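Local coordinates for protein luciferase-like monooxygenase (Streptomyces bottropensis, PDB 4US5) that probably acts as a flavin-dependent monooxygenase of the bacterial luciferase-like family, incorporating oxygen into an organic substrate, at residues B[258-261]-B[262-265]. Residues are numbered along the deposited sequence; the frame is centred on the assembly and turned at random.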
ATOM      1  N   LEU B 258     -15.288 -20.215   3.541  1.00 20.00           N
ATOM      2  CA  LEU B 258     -16.604 -20.320   2.932  1.00 21.44           C
ATOM      3  C   LEU B 258     -16.810 -21.720   2.321  1.00 20.72           C
ATOM      4  O   LEU B 258     -15.996 -22.185   1.528  1.00 20.18           O
ATOM      5  CB  LEU B 258     -16.823 -19.258   1.851  1.00 20.18           C
ATOM      6  CG  LEU B 258     -17.074 -17.808   2.243  1.00 21.94           C
ATOM      7  CD1 LEU B 258     -17.579 -17.035   1.003  1.00 21.36           C
ATOM      8  CD2 LEU B 258     -18.056 -17.670   3.360  1.00 26.59           C
ATOM      9  N   PRO B 259     -17.918 -22.406   2.701  1.00 21.34           N
ATOM     10  CA  PRO B 259     -18.128 -23.769   2.179  1.00 20.43           C
ATOM     11  C   PRO B 259     -18.672 -23.829   0.731  1.00 21.75           C
ATOM     12  O   PRO B 259     -19.366 -22.898   0.264  1.00 20.08           O
ATOM     13  CB  PRO B 259     -19.154 -24.346   3.140  1.00 21.54           C
ATOM     14  CG  PRO B 259     -19.936 -23.168   3.631  1.00 20.99           C
ATOM     15  CD  PRO B 259     -18.950 -22.019   3.684  1.00 19.67           C
ATOM     16  N   PRO B 260     -18.419 -24.948   0.036  1.00 22.30           N
ATOM     17  CA  PRO B 260     -18.947 -25.084  -1.328  1.00 22.19           C
ATOM     18  C   PRO B 260     -20.460 -25.154  -1.329  1.00 21.37           C
ATOM     19  O   PRO B 260     -21.053 -25.653  -0.364  1.00 23.53           O
ATOM     20  CB  PRO B 260     -18.300 -26.383  -1.852  1.00 23.75           C
ATOM     21  CG  PRO B 260     -17.448 -26.923  -0.765  1.00 24.67           C
ATOM     22  CD  PRO B 260     -17.606 -26.098   0.474  1.00 22.66           C
ATOM     23  N   ALA B 261     -21.068 -24.679  -2.416  1.00 21.60           N
ATOM     24  CA  ALA B 261     -22.511 -24.543  -2.502  1.00 22.45           C
ATOM     25  C   ALA B 261     -23.244 -25.880  -2.317  1.00 23.87           C
ATOM     26  O   ALA B 261     -24.208 -25.964  -1.562  1.00 27.16           O
ATOM     27  CB  ALA B 261     -22.900 -23.896  -3.833  1.00 22.12           C
ATOM     28  N   ASP B 262     -22.823 -26.899  -3.045  1.00 26.60           N
ATOM     29  CA  ASP B 262     -23.559 -28.188  -3.038  1.00 30.40           C
ATOM     30  C   ASP B 262     -23.508 -28.854  -1.671  1.00 28.68           C
ATOM     31  O   ASP B 262     -24.533 -29.285  -1.142  1.00 29.09           O
ATOM     32  CB  ASP B 262     -23.054 -29.102  -4.146  1.00 30.21           C
ATOM     33  CG  ASP B 262     -23.455 -28.607  -5.530  1.00 33.52           C
ATOM     34  OD1 ASP B 262     -24.581 -28.087  -5.678  1.00 34.23           O
ATOM     35  OD2 ASP B 262     -22.658 -28.745  -6.467  1.00 38.54           O
ATOM     36  N   LEU B 263     -22.346 -28.846  -1.058  1.00 29.84           N
ATOM     37  CA  LEU B 263     -22.214 -29.291   0.325  1.00 28.95           C
ATOM     38  C   LEU B 263     -23.115 -28.487   1.251  1.00 29.09           C
ATOM     39  O   LEU B 263     -23.780 -29.038   2.145  1.00 25.66           O
ATOM     40  CB  LEU B 263     -20.773 -29.133   0.789  1.00 33.09           C
ATOM     41  CG  LEU B 263     -20.386 -29.610   2.209  1.00 38.31           C
ATOM     42  CD1 LEU B 263     -18.894 -29.942   2.302  1.00 43.00           C
ATOM     43  CD2 LEU B 263     -20.735 -28.595   3.285  1.00 41.07           C
ATOM     44  N   ALA B 264     -23.115 -27.169   1.073  1.00 23.12           N
ATOM     45  CA  ALA B 264     -23.949 -26.315   1.908  1.00 22.81           C
ATOM     46  C   ALA B 264     -25.442 -26.602   1.730  1.00 21.39           C
ATOM     47  O   ALA B 264     -26.190 -26.563   2.691  1.00 23.32           O
ATOM     48  CB  ALA B 264     -23.642 -24.829   1.631  1.00 21.25           C
ATOM     49  N   VAL B 265     -25.875 -26.870   0.510  1.00 25.00           N
ATOM     50  CA  VAL B 265     -27.289 -27.171   0.252  1.00 28.78           C
ATOM     51  C   VAL B 265     -27.694 -28.385   1.091  1.00 31.51           C
ATOM     52  O   VAL B 265     -28.675 -28.324   1.854  1.00 32.92           O
ATOM     53  CB  VAL B 265     -27.566 -27.432  -1.237  1.00 28.83           C
ATOM     54  CG1 VAL B 265     -28.970 -28.050  -1.449  1.00 28.75           C
ATOM     55  CG2 VAL B 265     -27.465 -26.136  -2.030  1.00 29.21           C
TER
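A chi1 of 167° swings CG1 of Val265 away from its own nitrogen and leaves CG2 on the nitrogen's side, 3.3 Å from Ala261 O, the carbonyl oxygen that Val265 N grips at 2.8 Å. Leu263 CB lies over one face of the Pro260 ring, 4.3 Å from Pro260 CG. Next, the methyl of Ala264 sits 3.4 Å from Pro260 O, while its own N-H donates to that oxygen over 2.9 Å, in the carbonyl plane and with an N-H...O angle of 156°. These two i to i+4 bonds form the first turn of helix 261-268, with Pro260 at the N-cap position. Proline suits this place: its ring fixes phi near the start of the turn, and the amide hydrogen it lacks would have no acceptor within the helix. The chain enters from a loop that follows helix 233-251 of the TIM-barrel-type fold, and Val265 packs back on Ala241 of that helix. The small, buried methyls of Ala261 and Ala264 are consistent with a close approach to their surroundings, whereas OD1 of exposed Asp262 forms a salt bridge with Arg238 NE, and its negative charge near the helix start probably complements the dipole.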